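PDB 4RNA: papain-like protease, which probably cleaves the viral replicase polyprotein as a cysteine protease and, as in related coronavirus enzymes, removes ubiquitin and ISG15 from host proteins. Local coordinates for residues A[128-131]-A[135-138]; A[139-142]-A[148-151]. All coordinates share one frame; numbering follows the deposited sequence.

Contact 1. Residues A[128-131]-A[135-138]; sequences IKFV and LQHA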
loop_
_atom_site.group_PDB
_atom_site.type_symbol
_atom_site.label_atom_id
_atom_site.label_comp_id
_atom_site.label_asym_id
_atom_site.label_seq_id
_atom_site.Cartn_x
_atom_site.Cartn_y
_atom_site.Cartn_z
ATOM N N ILE A 128 13.915 18.380 -1.242
ATOM C CA ILE A 128 13.454 17.106 -0.689
ATOM C C ILE A 128 14.569 16.061 -0.725
ATOM O O ILE A 128 15.435 16.076 -1.621
ATOM C CB ILE A 128 12.247 16.513 -1.458
ATOM C CG1 ILE A 128 12.673 16.149 -2.873
ATOM C CG2 ILE A 128 11.079 17.498 -1.433
ATOM C CD1 ILE A 128 11.586 15.404 -3.667
ATOM N N LYS A 129 14.542 15.216 0.301
ATOM C CA LYS A 129 15.438 14.076 0.458
ATOM C C LYS A 129 14.594 12.923 1.049
ATOM O O LYS A 129 13.719 13.163 1.869
ATOM C CB LYS A 129 16.568 14.417 1.430
ATOM C CG LYS A 129 17.691 13.396 1.454
ATOM C CD LYS A 129 18.754 13.672 2.526
ATOM C CE LYS A 129 18.194 13.584 3.942
ATOM N NZ LYS A 129 17.367 14.799 4.213
ATOM N N PHE A 130 14.884 11.694 0.630
ATOM C CA PHE A 130 14.164 10.525 1.122
ATOM C C PHE A 130 14.822 10.040 2.392
ATOM O O PHE A 130 16.039 9.979 2.460
ATOM C CB PHE A 130 14.096 9.433 0.041
ATOM C CG PHE A 130 13.137 9.782 -1.046
ATOM C CD1 PHE A 130 11.764 9.748 -0.792
ATOM C CD2 PHE A 130 13.593 10.215 -2.298
ATOM C CE1 PHE A 130 10.861 10.132 -1.777
ATOM C CE2 PHE A 130 12.704 10.598 -3.291
ATOM C CZ PHE A 130 11.331 10.569 -3.028
ATOM N N VAL A 131 14.016 9.736 3.397
ATOM C CA VAL A 131 14.577 9.334 4.690
ATOM C C VAL A 131 14.935 7.856 4.599
ATOM O O VAL A 131 15.667 7.357 5.415
ATOM C CB VAL A 131 13.642 9.614 5.892
ATOM C CG1 VAL A 131 13.264 11.086 5.935
ATOM C CG2 VAL A 131 12.395 8.727 5.877
ATOM N N LEU A 135 15.640 4.434 -1.253
ATOM C CA LEU A 135 14.905 5.403 -2.102
ATOM C C LEU A 135 15.768 6.611 -2.464
ATOM O O LEU A 135 15.759 7.047 -3.560
ATOM C CB LEU A 135 13.642 5.915 -1.412
ATOM C CG LEU A 135 12.333 5.347 -1.867
ATOM C CD1 LEU A 135 11.191 5.965 -1.015
ATOM C CD2 LEU A 135 12.140 5.497 -3.381
ATOM N N GLN A 136 16.518 7.155 -1.502
ATOM C CA GLN A 136 17.412 8.282 -1.776
ATOM C C GLN A 136 18.470 7.892 -2.795
ATOM O O GLN A 136 18.683 8.601 -3.804
ATOM C CB GLN A 136 18.095 8.720 -0.464
ATOM C CG GLN A 136 18.828 10.101 -0.533
ATOM C CD GLN A 136 18.031 11.214 -1.219
ATOM O OE1 GLN A 136 16.789 11.242 -1.187
ATOM N NE2 GLN A 136 18.746 12.113 -1.911
ATOM N N HIS A 137 19.054 6.698 -2.609
ATOM C CA HIS A 137 20.114 6.272 -3.488
ATOM C C HIS A 137 19.489 6.079 -4.851
ATOM O O HIS A 137 20.012 6.542 -5.868
ATOM C CB HIS A 137 20.815 5.021 -2.933
ATOM C CG HIS A 137 21.894 4.500 -3.830
ATOM N ND1 HIS A 137 21.658 3.578 -4.782
ATOM C CD2 HIS A 137 23.241 4.839 -3.937
ATOM C CE1 HIS A 137 22.803 3.312 -5.453
ATOM N NE2 HIS A 137 23.769 4.085 -4.938
ATOM N N ALA A 138 18.315 5.463 -4.909
ATOM C CA ALA A 138 17.709 5.260 -6.272
ATOM C C ALA A 138 17.303 6.578 -6.978
ATOM O O ALA A 138 17.205 6.624 -8.266
ATOM C CB ALA A 138 16.462 4.352 -6.173
HETATM O O HOH W 1 17.860 14.818 -2.812
#
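With CG of Gln136 turned anti to the backbone N (chi1 -167°) and the chain bent at chi2, 45°, the carboxamide leaves helix 133-143 and reaches back to the edge of strand 128-130 not paired with strand 179-181, where its OE1 meets Phe130. The backbone N of Phe130 donates to Gln136 OE1 at 2.7 Å in a nearly straight bond; the donor stands about 40° out of the carbonyl plane. The other end of the amide works through water: Gln136 NE2 donates to a water that in turn gives a hydrogen bond to Ile128 O. Lys129 lays its aliphatic part across the amide at about a right angle, CG 3.5 Å from Gln136 CD, while its NZ pairs with Glu180 of the neighbouring strand 179-181. On the apolar side, Phe130 CB packs 3.8 Å from Leu135 CB, and Leu135 CD1 lies at the same distance from Phe130 CD1. The glutamine thus acts as a polar bridge between a strand and the helix that follows it: the direct bond to Phe130 N and the water-mediated one to Ile128 O use different ends of the amide, which fixes its rotation and satisfies two backbone groups of the strand.

Contact 2. Residues A[139-142]-A[148-151]; sequences FMKH and TDFI. With PO4 (phosphate ion), chain C.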
loop_
_atom_site.group_PDB
_atom_site.type_symbol
_atom_site.label_atom_id
_atom_site.label_comp_id
_atom_site.label_asym_id
_atom_site.label_seq_id
_atom_site.Cartn_x
_atom_site.Cartn_y
_atom_site.Cartn_z
ATOM N N PHE A 139 16.820 7.522 -6.178
ATOM C CA PHE A 139 16.411 8.856 -6.604
ATOM C C PHE A 139 17.629 9.545 -7.266
ATOM O O PHE A 139 17.510 10.058 -8.376
ATOM C CB PHE A 139 15.992 9.721 -5.412
ATOM C CG PHE A 139 15.257 10.973 -5.817
ATOM C CD1 PHE A 139 14.430 10.976 -6.965
ATOM C CD2 PHE A 139 15.369 12.128 -5.063
ATOM C CE1 PHE A 139 13.745 12.156 -7.337
ATOM C CE2 PHE A 139 14.662 13.298 -5.413
ATOM C CZ PHE A 139 13.860 13.312 -6.530
ATOM N N MET A 140 18.780 9.558 -6.573
ATOM C CA MET A 140 20.069 10.034 -7.209
ATOM C C MET A 140 20.438 9.357 -8.536
ATOM O O MET A 140 20.800 10.055 -9.502
ATOM C CB MET A 140 21.226 9.972 -6.222
ATOM C CG MET A 140 20.903 10.758 -4.957
ATOM S SD MET A 140 20.611 12.538 -5.292
ATOM C CE MET A 140 18.861 12.808 -5.601
ATOM N N LYS A 141 20.305 8.024 -8.608
ATOM C CA LYS A 141 20.591 7.295 -9.843
ATOM C C LYS A 141 19.613 7.746 -10.911
ATOM O O LYS A 141 19.984 7.840 -12.115
ATOM C CB LYS A 141 20.474 5.757 -9.677
ATOM C CG LYS A 141 21.560 5.105 -8.858
ATOM C CD LYS A 141 21.815 3.729 -9.424
ATOM C CE LYS A 141 20.858 2.716 -8.848
ATOM N NZ LYS A 141 20.967 1.414 -9.586
ATOM N N HIS A 142 18.336 7.935 -10.506
ATOM C CA HIS A 142 17.312 8.378 -11.445
ATOM C C HIS A 142 17.724 9.760 -11.958
ATOM O O HIS A 142 17.663 10.036 -13.128
ATOM C CB HIS A 142 15.898 8.411 -10.760
ATOM C CG HIS A 142 14.878 9.323 -11.473
ATOM N ND1 HIS A 142 14.289 8.990 -12.649
ATOM C CD2 HIS A 142 14.403 10.602 -11.144
ATOM C CE1 HIS A 142 13.481 9.987 -13.051
ATOM N NE2 HIS A 142 13.558 10.980 -12.126
ATOM N N THR A 148 15.657 2.759 -13.360
ATOM C CA THR A 148 15.031 1.461 -13.085
ATOM C C THR A 148 14.770 1.243 -11.582
ATOM O O THR A 148 13.642 0.933 -11.190
ATOM C CB THR A 148 15.890 0.322 -13.637
ATOM O OG1 THR A 148 16.001 0.521 -15.041
ATOM C CG2 THR A 148 15.229 -1.080 -13.356
ATOM N N ASP A 149 15.758 1.438 -10.743
ATOM C CA ASP A 149 15.505 1.123 -9.371
ATOM C C ASP A 149 14.429 2.018 -8.797
ATOM O O ASP A 149 13.658 1.587 -7.947
ATOM C CB ASP A 149 16.742 1.335 -8.518
ATOM C CG ASP A 149 17.760 0.231 -8.709
ATOM O OD1 ASP A 149 17.494 -0.698 -9.494
ATOM O OD2 ASP A 149 18.826 0.290 -8.084
ATOM N N PHE A 150 14.463 3.303 -9.153
ATOM C CA PHE A 150 13.555 4.255 -8.496
ATOM C C PHE A 150 12.106 3.953 -8.872
ATOM O O PHE A 150 11.190 3.961 -8.057
ATOM C CB PHE A 150 13.925 5.682 -8.903
ATOM C CG PHE A 150 13.154 6.743 -8.167
ATOM C CD1 PHE A 150 13.344 6.916 -6.776
ATOM C CD2 PHE A 150 12.343 7.612 -8.849
ATOM C CE1 PHE A 150 12.669 7.947 -6.108
ATOM C CE2 PHE A 150 11.671 8.657 -8.190
ATOM C CZ PHE A 150 11.836 8.803 -6.812
ATOM N N ILE A 151 11.911 3.640 -10.107
ATOM C CA ILE A 151 10.606 3.281 -10.543
ATOM C C ILE A 151 10.159 1.969 -9.866
ATOM O O ILE A 151 9.013 1.913 -9.377
ATOM C CB ILE A 151 10.528 3.117 -12.060
ATOM C CG1 ILE A 151 10.796 4.455 -12.772
ATOM C CG2 ILE A 151 9.174 2.560 -12.405
ATOM C CD1 ILE A 151 11.207 4.210 -14.202
HETATM P P PO4 C . 14.008 2.648 -17.015
HETATM O O1 PO4 C . 14.144 1.191 -17.466
HETATM O O2 PO4 C . 14.243 2.736 -15.525
HETATM O O3 PO4 C . 12.584 3.075 -17.341
HETATM O O4 PO4 C . 15.026 3.541 -17.719
HETATM O O HOH W 2 18.413 1.935 -11.495
#
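Two consecutive helices, 133-143 and 148-158, form a helical hairpin in the thumb domain of the right-hand fold of coronavirus papain-like proteases, and an aromatic cluster of Phe139, His142 and Phe150 fills the angle between them near the turn. A chi1 of -174° sends the Phe150 ring out from helix 148-158 toward helix 133-143. Over one face of this ring sits Phe139 CD1, displaced toward the rim and 3.4 Å from Phe150 CZ; the two side chains run side by side in the same direction. Their planes are 29° apart, but the rings are strongly offset, with little overlap. His142 makes a similarly offset pair with Phe150, centroids 5.3 Å apart, and Phe150 CD2 lies over a face of the imidazole. Both imidazole nitrogens have partners beyond the pair, ND1 at Ser147 and NE2 at Asp123. At the margin, Lys141 NZ forms a salt bridge to Asp149 OD2 at 2.8 Å, approaching from above the carboxylate plane, and a water accepts hydrogen bonds from both Lys141 NZ and the backbone N of Asp149. Lys89 holds the other oxygen, Asp149 OD1. Buried rings therefore supply the apolar packing between the helices, while an ion pair and a separate water link join them at the margin, with the carboxylate shared by two lysines that would be expected to favour its charged form.

Contacts 1 and 2 follow one another along helix 133-143, their centres 9 Å apart: Leu135 and Gln136 meet the preceding strand and Phe139, Lys141 and His142 the next helix, but Leu135 and Phe139 serve both sides. Phe130 meets Phe139 edge-to-face, with Phe130 CE2 3.5 Å from Phe139 CD2. Leu135 CD2 lies 3.7 Å from Phe150 CE1, and Ala138 CB 3.8 Å from Asp149 CB. His142, Phe150 and Ile151 also touch helix 115-122, which begins just after the modified Cys113, probably the nucleophile as in related enzymes; neither contact reaches that cysteine directly. A phosphate, probably from the crystallisation liquor, lies near Thr148, though its exact placement is doubtful.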